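Local atomic coordinates of cell wall surface anchor protein (Streptococcus agalactiae, PDB entry 4Z1P), a protein that probably acts as a cell-wall-linked adhesin of the antigen I/II type, displayed on the streptococcal surface to mediate attachment. Residues Thr267-Asn272 and Tyr278-Lys283; Ala316-Phe319 and Lys324-Thr327; Val11-Glu14 and Ser18-Gly21; Thr29-Ala34 and Thr69-Lys74. All coordinates share one frame; numbering follows the deposited sequence.

Contact 1 (Thr267-Asn272 and Tyr278-Lys283)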
loop_
_atom_site.group_PDB
_atom_site.type_symbol
_atom_site.label_atom_id
_atom_site.label_comp_id
_atom_site.label_asym_id
_atom_site.label_seq_id
_atom_site.Cartn_x
_atom_site.Cartn_y
_atom_site.Cartn_z
ATOM N N THR A 267 -21.058 14.053 1.731
ATOM C CA THR A 267 -19.937 14.966 1.989
ATOM C C THR A 267 -20.282 16.055 2.920
ATOM O O THR A 267 -21.455 16.284 3.224
ATOM C CB THR A 267 -19.457 15.655 0.693
ATOM O OG1 THR A 267 -20.468 16.569 0.208
ATOM C CG2 THR A 267 -19.175 14.632 -0.386
ATOM N N GLU A 268 -19.235 16.743 3.363
ATOM C CA GLU A 268 -19.338 17.930 4.208
ATOM C C GLU A 268 -18.375 18.931 3.562
ATOM O O GLU A 268 -17.212 18.585 3.214
ATOM C CB GLU A 268 -18.898 17.638 5.669
ATOM C CG GLU A 268 -19.868 16.833 6.557
ATOM C CD GLU A 268 -21.285 17.453 6.683
ATOM O OE1 GLU A 268 -22.245 16.680 6.960
ATOM O OE2 GLU A 268 -21.463 18.695 6.512
ATOM N N THR A 269 -18.854 20.158 3.383
ATOM C CA THR A 269 -18.064 21.244 2.868
ATOM C C THR A 269 -17.913 22.205 3.979
ATOM O O THR A 269 -18.896 22.435 4.695
ATOM C CB THR A 269 -18.802 21.901 1.710
ATOM O OG1 THR A 269 -18.756 21.011 0.577
ATOM C CG2 THR A 269 -18.130 23.202 1.357
ATOM N N VAL A 270 -16.715 22.757 4.169
ATOM C CA VAL A 270 -16.564 23.877 5.090
ATOM C C VAL A 270 -15.742 24.923 4.422
ATOM O O VAL A 270 -14.793 24.592 3.716
ATOM C CB VAL A 270 -15.907 23.480 6.419
ATOM C CG1 VAL A 270 -16.731 22.431 7.117
ATOM C CG2 VAL A 270 -14.485 22.987 6.192
ATOM N N TYR A 271 -16.099 26.194 4.625
ATOM C CA TYR A 271 -15.374 27.264 4.030
ATOM C C TYR A 271 -15.118 28.348 5.057
ATOM O O TYR A 271 -16.060 28.849 5.676
ATOM C CB TYR A 271 -16.094 27.853 2.795
ATOM C CG TYR A 271 -15.261 28.950 2.120
ATOM C CD1 TYR A 271 -13.946 28.708 1.733
ATOM C CD2 TYR A 271 -15.759 30.256 1.911
ATOM C CE1 TYR A 271 -13.158 29.699 1.142
ATOM C CE2 TYR A 271 -14.962 31.259 1.297
ATOM C CZ TYR A 271 -13.682 30.984 0.898
ATOM O OH TYR A 271 -12.842 31.951 0.300
ATOM N N ASN A 272 -13.852 28.698 5.211
ATOM C CA ASN A 272 -13.464 29.797 6.062
ATOM C C ASN A 272 -13.225 31.028 5.216
ATOM O O ASN A 272 -12.232 31.112 4.505
ATOM C CB ASN A 272 -12.213 29.436 6.861
ATOM C CG ASN A 272 -11.784 30.552 7.826
ATOM O OD1 ASN A 272 -12.007 31.762 7.590
ATOM N ND2 ASN A 272 -11.146 30.149 8.901
ATOM N N TYR A 278 -11.091 26.256 1.898
ATOM C CA TYR A 278 -12.225 25.409 1.542
ATOM C C TYR A 278 -11.860 23.917 1.760
ATOM O O TYR A 278 -10.726 23.540 1.500
ATOM C CB TYR A 278 -12.463 25.635 0.050
ATOM C CG TYR A 278 -13.429 24.690 -0.594
ATOM C CD1 TYR A 278 -12.995 23.474 -1.093
ATOM C CD2 TYR A 278 -14.784 24.979 -0.684
ATOM C CE1 TYR A 278 -13.851 22.581 -1.664
ATOM C CE2 TYR A 278 -15.662 24.075 -1.286
ATOM C CZ TYR A 278 -15.174 22.880 -1.787
ATOM O OH TYR A 278 -15.990 22.002 -2.414
ATOM N N GLU A 279 -12.785 23.099 2.268
ATOM C CA GLU A 279 -12.563 21.652 2.295
ATOM C C GLU A 279 -13.835 20.995 1.948
ATOM O O GLU A 279 -14.911 21.395 2.453
ATOM C CB GLU A 279 -12.112 21.195 3.667
ATOM C CG GLU A 279 -12.101 19.691 3.805
ATOM C CD GLU A 279 -11.835 19.307 5.227
ATOM O OE1 GLU A 279 -12.736 18.681 5.826
ATOM O OE2 GLU A 279 -10.751 19.668 5.710
ATOM N N LEU A 280 -13.745 20.013 1.076
ATOM C CA LEU A 280 -14.831 19.114 0.840
ATOM C C LEU A 280 -14.360 17.696 1.200
ATOM O O LEU A 280 -13.340 17.198 0.642
ATOM C CB LEU A 280 -15.274 19.171 -0.600
ATOM C CG LEU A 280 -16.496 18.266 -0.872
ATOM C CD1 LEU A 280 -17.380 18.738 -2.029
ATOM C CD2 LEU A 280 -16.123 16.798 -1.072
ATOM N N ALA A 281 -15.091 17.032 2.095
ATOM C CA ALA A 281 -14.652 15.732 2.622
ATOM C C ALA A 281 -15.749 14.747 2.547
ATOM O O ALA A 281 -16.905 15.038 2.937
ATOM C CB ALA A 281 -14.146 15.850 4.065
ATOM N N PHE A 282 -15.415 13.563 2.040
ATOM C CA PHE A 282 -16.366 12.482 2.084
ATOM C C PHE A 282 -16.473 11.895 3.473
ATOM O O PHE A 282 -15.503 11.789 4.233
ATOM C CB PHE A 282 -16.014 11.403 1.065
ATOM C CG PHE A 282 -16.518 11.712 -0.293
ATOM C CD1 PHE A 282 -15.841 12.581 -1.119
ATOM C CD2 PHE A 282 -17.713 11.145 -0.750
ATOM C CE1 PHE A 282 -16.309 12.856 -2.410
ATOM C CE2 PHE A 282 -18.215 11.451 -2.000
ATOM C CZ PHE A 282 -17.514 12.304 -2.851
ATOM N N LYS A 283 -17.687 11.549 3.826
ATOM C CA LYS A 283 -17.938 10.943 5.121
ATOM C C LYS A 283 -17.396 9.511 5.184
ATOM O O LYS A 283 -17.637 8.649 4.288
ATOM C CB LYS A 283 -19.433 10.852 5.342
ATOM C CG LYS A 283 -20.177 12.175 5.414
ATOM C CD LYS A 283 -21.656 11.869 5.266
ATOM C CE LYS A 283 -22.548 12.755 6.096
ATOM N NZ LYS A 283 -22.570 14.098 5.487
HETATM O O HOH W 1 -15.309 19.209 5.383
#
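T267 sets its methyl CG2 over the centre of one face of the F282 ring, 3.6 Å from the ring centroid and 7° off the normal, a CH-pi contact. The same methyl touches CD2 of L280, while T267 OG1 turns to the backbone of V264. On the other face of the sheet, E268 bends at chi2 (-56°) and K283 curls back to meet it: NZ reaches E268 OE1 at 3.0 Å from above the carboxylate plane, a salt bridge. E268 and A281 form a hydrogen-bonded pair, with A281 N to E268 O at 2.9 Å. The two strands make an antiparallel beta hairpin at the margin of a five-stranded sheet, with 277-282 the inner strand, next to 225-230. T269 meets Y278 obliquely, CG2 to CE2 3.7 Å; T269 OG1 and Y278 OH both bond D241, and Y278 OH also bonds D300. V270 repeats the paired backbone bonds with E279 (V270 N to E279 O 2.8 Å), and its CG2 lies alongside E279 CB. A water donates to both E268 O and E279 OE1, bridging the strands; E279 OE2 pairs with R277. Y271 brings the edge of its ring to the backbone of Y278, CD1 to CA 3.7 Å.

Contact 2 (Ala316-Phe319 and Lys324-Thr327)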
loop_
_atom_site.group_PDB
_atom_site.type_symbol
_atom_site.label_atom_id
_atom_site.label_comp_id
_atom_site.label_asym_id
_atom_site.label_seq_id
_atom_site.Cartn_x
_atom_site.Cartn_y
_atom_site.Cartn_z
ATOM N N ALA A 316 -4.900 23.113 -5.115
ATOM C CA ALA A 316 -5.610 22.290 -4.128
ATOM C C ALA A 316 -4.720 21.142 -3.661
ATOM O O ALA A 316 -3.813 20.730 -4.392
ATOM C CB ALA A 316 -6.907 21.770 -4.720
ATOM N N ASP A 317 -4.956 20.694 -2.448
ATOM C CA ASP A 317 -4.407 19.449 -1.907
ATOM C C ASP A 317 -5.524 18.405 -1.929
ATOM O O ASP A 317 -6.718 18.747 -1.806
ATOM C CB ASP A 317 -4.022 19.644 -0.453
ATOM C CG ASP A 317 -2.958 20.735 -0.235
ATOM O OD1 ASP A 317 -2.103 20.961 -1.086
ATOM O OD2 ASP A 317 -3.013 21.350 0.833
ATOM N N PHE A 318 -5.136 17.132 -2.006
ATOM C CA PHE A 318 -6.061 16.020 -2.034
ATOM C C PHE A 318 -5.533 14.985 -1.076
ATOM O O PHE A 318 -4.320 14.710 -1.102
ATOM C CB PHE A 318 -6.076 15.433 -3.444
ATOM C CG PHE A 318 -6.904 14.200 -3.575
ATOM C CD1 PHE A 318 -8.295 14.264 -3.591
ATOM C CD2 PHE A 318 -6.300 12.972 -3.586
ATOM C CE1 PHE A 318 -9.047 13.110 -3.695
ATOM C CE2 PHE A 318 -7.044 11.810 -3.715
ATOM C CZ PHE A 318 -8.417 11.877 -3.758
ATOM N N PHE A 319 -6.407 14.415 -0.253
ATOM C CA PHE A 319 -6.020 13.383 0.710
ATOM C C PHE A 319 -6.848 12.137 0.465
ATOM O O PHE A 319 -8.086 12.207 0.416
ATOM C CB PHE A 319 -6.262 13.841 2.145
ATOM C CG PHE A 319 -5.460 15.038 2.545
ATOM C CD1 PHE A 319 -5.812 16.305 2.091
ATOM C CD2 PHE A 319 -4.371 14.901 3.393
ATOM C CE1 PHE A 319 -5.082 17.417 2.464
ATOM C CE2 PHE A 319 -3.609 15.997 3.748
ATOM C CZ PHE A 319 -3.984 17.272 3.298
ATOM N N LYS A 324 -1.277 12.530 0.876
ATOM C CA LYS A 324 -1.507 13.895 0.390
ATOM C C LYS A 324 -0.844 14.084 -0.932
ATOM O O LYS A 324 0.326 13.742 -1.098
ATOM C CB LYS A 324 -0.928 14.934 1.380
ATOM C CG LYS A 324 -1.132 16.401 0.941
ATOM C CD LYS A 324 -0.576 17.340 2.010
ATOM C CE LYS A 324 -0.237 18.658 1.411
ATOM N NZ LYS A 324 -0.021 19.668 2.497
ATOM N N VAL A 325 -1.556 14.658 -1.907
ATOM C CA VAL A 325 -0.948 15.073 -3.173
ATOM C C VAL A 325 -1.536 16.453 -3.533
ATOM O O VAL A 325 -2.439 16.929 -2.824
ATOM C CB VAL A 325 -1.091 14.011 -4.268
ATOM C CG1 VAL A 325 -0.361 12.720 -3.853
ATOM C CG2 VAL A 325 -2.526 13.657 -4.510
ATOM N N LYS A 326 -0.953 17.126 -4.519
ATOM C CA LYS A 326 -1.352 18.492 -4.897
ATOM C C LYS A 326 -1.687 18.527 -6.357
ATOM O O LYS A 326 -1.118 17.762 -7.170
ATOM C CB LYS A 326 -0.231 19.531 -4.616
ATOM C CG LYS A 326 0.162 19.661 -3.162
ATOM C CD LYS A 326 1.062 20.883 -2.920
ATOM C CE LYS A 326 1.262 21.118 -1.429
ATOM N NZ LYS A 326 2.532 21.848 -1.119
ATOM N N THR A 327 -2.615 19.430 -6.711
ATOM C CA THR A 327 -2.903 19.733 -8.091
ATOM C C THR A 327 -1.875 20.677 -8.697
ATOM O O THR A 327 -1.011 21.275 -8.010
ATOM C CB THR A 327 -4.256 20.482 -8.246
ATOM O OG1 THR A 327 -4.171 21.755 -7.613
ATOM C CG2 THR A 327 -5.331 19.663 -7.625
HETATM O O HOH W 2 -0.516 22.298 1.263
#
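The F319 ring carries the aliphatic chain of K324 over one face: CG stands 4.1 Å from the ring centroid, 27° off the normal, and CD comes within 3.6 Å of F319 CZ. F319 also has a cation-pi partner in K226 of the adjacent strand. The F318 ring, on the other side of the sheet, takes V325 CG2 at its edge, 3.9 Å from CD2; Y225 and F227 meet this ring edge-to-face. K324 runs past F319 toward the D317 carboxylate, its CG opposite the backbone N (chi1 -180°) and the rest of its chain extended. Its NZ forms only a long salt bridge with D317 OD2, 3.8 Å, but a water closes the gap, donating to OD2 and accepting from NZ. D317 OD1 lies against the methylenes of K326, 3.3 Å from CG. D317 is thus flanked by two lysines, which would be expected to stabilise its negative charge. At the far end T327 bonds A316 twice: T327 N gives to A316 O, and A316 N gives to T327 OG1 at 2.9 Å, the side-chain hydroxyl standing in for a backbone acceptor. F318 and V325 form a hydrogen-bonded pair between the D317-K326 and F319-K324 pairs. This is an antiparallel beta hairpin in which 323-333 forms the margin of a five-stranded sheet.

Contact 3 (Val11-Glu14 and Ser18-Gly21)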
loop_
_atom_site.group_PDB
_atom_site.type_symbol
_atom_site.label_atom_id
_atom_site.label_comp_id
_atom_site.label_asym_id
_atom_site.label_seq_id
_atom_site.Cartn_x
_atom_site.Cartn_y
_atom_site.Cartn_z
ATOM N N VAL A 11 -0.053 -12.263 2.165
ATOM C CA VAL A 11 -0.188 -10.847 2.484
ATOM C C VAL A 11 -1.657 -10.581 2.840
ATOM O O VAL A 11 -2.554 -10.942 2.042
ATOM C CB VAL A 11 0.298 -9.933 1.312
ATOM C CG1 VAL A 11 -0.464 -10.234 0.040
ATOM C CG2 VAL A 11 0.253 -8.494 1.715
ATOM N N LEU A 12 -1.873 -9.986 4.010
ATOM C CA LEU A 12 -3.179 -9.927 4.671
ATOM C C LEU A 12 -3.530 -8.472 4.979
ATOM O O LEU A 12 -2.654 -7.675 5.317
ATOM C CB LEU A 12 -3.176 -10.693 5.973
ATOM C CG LEU A 12 -2.705 -12.135 5.950
ATOM C CD1 LEU A 12 -2.735 -12.786 7.307
ATOM C CD2 LEU A 12 -3.593 -12.949 5.048
ATOM N N ASP A 13 -4.809 -8.151 4.912
ATOM C CA ASP A 13 -5.279 -6.855 5.357
ATOM C C ASP A 13 -5.583 -6.938 6.874
ATOM O O ASP A 13 -5.325 -7.946 7.535
ATOM C CB ASP A 13 -6.517 -6.429 4.544
ATOM C CG ASP A 13 -7.744 -7.367 4.756
ATOM O OD1 ASP A 13 -7.789 -8.109 5.772
ATOM O OD2 ASP A 13 -8.634 -7.384 3.841
ATOM N N GLU A 14 -6.150 -5.882 7.408
ATOM C CA GLU A 14 -6.362 -5.741 8.831
ATOM C C GLU A 14 -7.387 -6.705 9.376
ATOM O O GLU A 14 -7.345 -7.038 10.546
ATOM C CB GLU A 14 -6.782 -4.306 9.134
ATOM C CG GLU A 14 -5.632 -3.330 9.065
ATOM C CD GLU A 14 -4.538 -3.669 10.079
ATOM O OE1 GLU A 14 -3.413 -3.113 9.961
ATOM O OE2 GLU A 14 -4.796 -4.502 10.993
ATOM N N SER A 18 -6.573 -12.305 2.803
ATOM C CA SER A 18 -5.502 -12.230 1.842
ATOM C C SER A 18 -5.772 -11.084 0.925
ATOM O O SER A 18 -6.891 -10.936 0.383
ATOM C CB SER A 18 -5.384 -13.524 1.015
ATOM O OG SER A 18 -4.581 -13.304 -0.172
ATOM N N ILE A 19 -4.747 -10.282 0.665
ATOM C CA ILE A 19 -4.855 -9.281 -0.381
ATOM C C ILE A 19 -3.842 -9.464 -1.490
ATOM O O ILE A 19 -3.412 -8.509 -2.154
ATOM C CB ILE A 19 -4.816 -7.861 0.175
ATOM C CG1 ILE A 19 -3.582 -7.646 1.078
ATOM C CG2 ILE A 19 -6.060 -7.626 0.952
ATOM C CD1 ILE A 19 -3.250 -6.188 1.302
ATOM N N ASN A 20 -3.451 -10.705 -1.706
ATOM C CA ASN A 20 -2.527 -11.017 -2.813
ATOM C C ASN A 20 -3.059 -10.566 -4.159
ATOM O O ASN A 20 -4.232 -10.791 -4.459
ATOM C CB ASN A 20 -2.261 -12.527 -2.869
ATOM C CG ASN A 20 -0.947 -12.874 -3.542
ATOM O OD1 ASN A 20 -0.213 -12.039 -4.099
ATOM N ND2 ASN A 20 -0.621 -14.158 -3.470
ATOM N N GLY A 21 -2.233 -9.922 -4.949
ATOM C CA GLY A 21 -2.628 -9.403 -6.243
ATOM C C GLY A 21 -3.408 -8.072 -6.200
ATOM O O GLY A 21 -3.832 -7.604 -7.237
HETATM O O HOH W 3 -1.837 -13.921 0.426
HETATM O O HOH W 4 -9.113 -9.300 1.401
#
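V11 and I19 meet at about a right angle through branches set by chi1: V11 CG2 lies anti to its backbone N, and I19 CG1 sits between its own N and carbonyl carbon (chi1 53°). This brings V11 CG2 to 4.0 Å from I19 CG1. The other V11 branch, CG1, rests on the backbone of N20, 3.5 Å from its N. The other I19 branch, CG2, reaches D13 CB at 3.8 Å. One direct hydrogen bond joins the segments, I19 N to V11 O at 2.7 Å, nearly straight at the hydrogen (165°) with the donor tilted 24° from the carbonyl plane. S18 CA adds a CA-H...O contact to the same oxygen. Water supplies further links: one accepts from V11 N and bonds S18 OG at 2.9 Å, while another donates to both D13 OD2 and S18 O. D13 OD2 also forms a salt bridge with R292, and D13 OD1 accepts from Q17 N within the intervening turn. L12 lays CD2 against the backbone of S18. N20 OD1 accepts from V173 N, joining the loop to strand 165-177. S18 OG accepts from N20 N at 3.2 Å, an ST turn, within the loop that connects strand 8-11 to strand 29-36, whose reversal is closed by the I19-V11 bond.

Contact 4 (Thr29-Ala34 and Thr69-Lys74)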
loop_
_atom_site.group_PDB
_atom_site.type_symbol
_atom_site.label_atom_id
_atom_site.label_comp_id
_atom_site.label_asym_id
_atom_site.label_seq_id
_atom_site.Cartn_x
_atom_site.Cartn_y
_atom_site.Cartn_z
ATOM N N THR A 29 1.313 -0.349 5.043
ATOM C CA THR A 29 2.220 -1.302 5.681
ATOM C C THR A 29 1.923 -2.670 5.050
ATOM O O THR A 29 0.775 -3.090 5.031
ATOM C CB THR A 29 1.917 -1.251 7.169
ATOM O OG1 THR A 29 2.458 -0.016 7.677
ATOM C CG2 THR A 29 2.601 -2.368 7.921
ATOM N N LEU A 30 2.924 -3.365 4.502
ATOM C CA LEU A 30 2.677 -4.683 3.995
ATOM C C LEU A 30 2.845 -5.695 5.123
ATOM O O LEU A 30 3.965 -5.869 5.642
ATOM C CB LEU A 30 3.587 -5.016 2.825
ATOM C CG LEU A 30 3.306 -4.380 1.469
ATOM C CD1 LEU A 30 2.022 -4.905 0.864
ATOM C CD2 LEU A 30 3.239 -2.864 1.586
ATOM N N ASP A 31 1.744 -6.381 5.473
ATOM C CA ASP A 31 1.708 -7.302 6.603
ATOM C C ASP A 31 1.712 -8.702 6.062
ATOM O O ASP A 31 0.687 -9.202 5.591
ATOM C CB ASP A 31 0.498 -7.024 7.465
ATOM C CG ASP A 31 0.585 -5.608 8.062
ATOM O OD1 ASP A 31 1.608 -5.320 8.737
ATOM O OD2 ASP A 31 -0.319 -4.772 7.828
ATOM N N TYR A 32 2.873 -9.318 6.186
ATOM C CA TYR A 32 3.072 -10.637 5.625
ATOM C C TYR A 32 3.111 -11.705 6.705
ATOM O O TYR A 32 3.614 -11.463 7.851
ATOM C CB TYR A 32 4.386 -10.668 4.905
ATOM C CG TYR A 32 4.557 -9.791 3.711
ATOM C CD1 TYR A 32 3.725 -9.912 2.593
ATOM C CD2 TYR A 32 5.650 -8.999 3.584
ATOM C CE1 TYR A 32 3.939 -9.139 1.442
ATOM C CE2 TYR A 32 5.919 -8.291 2.424
ATOM C CZ TYR A 32 5.013 -8.332 1.364
ATOM O OH TYR A 32 5.229 -7.547 0.259
ATOM N N VAL A 33 2.668 -12.898 6.306
ATOM C CA VAL A 33 2.722 -14.038 7.142
ATOM C C VAL A 33 3.396 -15.140 6.376
ATOM O O VAL A 33 2.911 -15.596 5.330
ATOM C CB VAL A 33 1.353 -14.518 7.662
ATOM C CG1 VAL A 33 1.533 -15.736 8.565
ATOM C CG2 VAL A 33 0.598 -13.417 8.307
ATOM N N ALA A 34 4.546 -15.543 6.866
ATOM C CA ALA A 34 5.342 -16.492 6.191
ATOM C C ALA A 34 5.498 -17.691 7.014
ATOM O O ALA A 34 5.710 -17.586 8.253
ATOM C CB ALA A 34 6.681 -15.945 5.875
ATOM N N THR A 69 9.813 -4.687 10.041
ATOM C CA THR A 69 9.577 -4.938 11.429
ATOM C C THR A 69 9.188 -6.399 11.606
ATOM O O THR A 69 8.267 -6.860 10.962
ATOM C CB THR A 69 8.442 -4.020 11.938
ATOM O OG1 THR A 69 8.803 -2.674 11.655
ATOM C CG2 THR A 69 8.256 -4.134 13.405
ATOM N N VAL A 70 9.890 -7.121 12.462
ATOM C CA VAL A 70 9.556 -8.503 12.740
ATOM C C VAL A 70 8.593 -8.474 13.889
ATOM O O VAL A 70 8.984 -8.134 15.013
ATOM C CB VAL A 70 10.795 -9.293 13.086
ATOM C CG1 VAL A 70 10.396 -10.687 13.469
ATOM C CG2 VAL A 70 11.768 -9.335 11.899
ATOM N N LYS A 71 7.339 -8.779 13.653
ATOM C CA LYS A 71 6.341 -8.684 14.741
ATOM C C LYS A 71 6.440 -9.891 15.679
ATOM O O LYS A 71 6.239 -9.771 16.894
ATOM C CB LYS A 71 4.919 -8.556 14.173
ATOM C CG LYS A 71 4.778 -7.318 13.293
ATOM C CD LYS A 71 3.350 -6.790 13.125
ATOM C CE LYS A 71 2.360 -7.675 12.360
ATOM N NZ LYS A 71 2.559 -7.706 10.870
ATOM N N SER A 72 6.648 -11.062 15.117
ATOM C CA SER A 72 6.801 -12.307 15.894
ATOM C C SER A 72 7.357 -13.431 15.065
ATOM O O SER A 72 7.151 -13.443 13.818
ATOM C CB SER A 72 5.463 -12.806 16.510
ATOM O OG SER A 72 4.547 -13.024 15.515
ATOM N N ILE A 73 8.057 -14.363 15.718
ATOM C CA ILE A 73 8.443 -15.623 15.065
ATOM C C ILE A 73 8.086 -16.722 16.041
ATOM O O ILE A 73 8.670 -16.806 17.155
ATOM C CB ILE A 73 9.963 -15.696 14.740
ATOM C CG1 ILE A 73 10.368 -14.454 13.989
ATOM C CG2 ILE A 73 10.238 -16.962 13.940
ATOM C CD1 ILE A 73 11.863 -14.351 13.603
ATOM N N LYS A 74 7.079 -17.511 15.669
ATOM C CA LYS A 74 6.425 -18.491 16.587
ATOM C C LYS A 74 6.327 -19.861 16.006
ATOM O O LYS A 74 5.953 -19.988 14.826
ATOM C CB LYS A 74 5.018 -18.029 17.011
ATOM C CG LYS A 74 4.995 -16.689 17.858
ATOM C CD LYS A 74 3.612 -16.126 18.134
ATOM C CE LYS A 74 2.818 -16.943 19.162
ATOM N NZ LYS A 74 1.467 -16.307 19.230
HETATM O O HOH W 5 2.108 -9.983 9.633
#
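K71 NZ is the polar atom on which this contact turns: it donates to a water at 2.6 Å and approaches D31 OD1 at 3.3 Å. The water in turn donates to Y32 O at 2.8 Å, so the ammonium is linked to strand 29-36 at two successive residues, by a side chain and by a bridged carbonyl. The direct bond is weak as a hydrogen bond, though the pair counts as a salt bridge. K71 reaches it by a folded chain, with bends at chi3 (-67°) and chi4 (-75°) that swing NZ round to the carboxylate. D31 has CG beside its backbone N (chi1 -63°), and the two side chains cross at about a right angle. The span is long, since the nearest CA atoms, those of D31 and K71, are 9.5 Å apart. Strand 137-145 runs between the two segments in the four-stranded antiparallel sheet, pairing with each of them, and D31 packs on its S142. The ion pair therefore reaches over a whole intervening strand. K71 and S72 both face N140 of that strand, a classic beta bulge, at the site from which the lysine sets out. On the opposite face of strand 29-36 from D31, Y32 is buried against I154 and N156 of strand 153-162, part of the other sheet. With K71 exposed, D31 partly exposed and one weak bond supplemented by water, the attraction is probably screened by solvent: the link is probably no more than a modest electrostatic tie across the sheet surface.

How the contacts relate
Contacts 1 and 2 are hairpins of the same five-stranded sheet, one at each margin, with strand 225-230 between the two hairpins, pairing with 277-282 and 311-320; their centres are 14 Å apart and their nearest atoms about 7 Å. Contacts 3 and 4 lie in the N-terminal half of the chain and touch directly: L12 N lies 3.1 Å from D31 O, a probable hydrogen bond, and L12 CD1 packs on V33 CG2 at 3.5 Å. E14 OE1 comes within 4.1 Å of D31 OD2, so the carboxylate paired with K71 has a like charge nearby. Contacts 1 and 4 lie on opposite sides of the chain's centre, their own centres 38 Å apart.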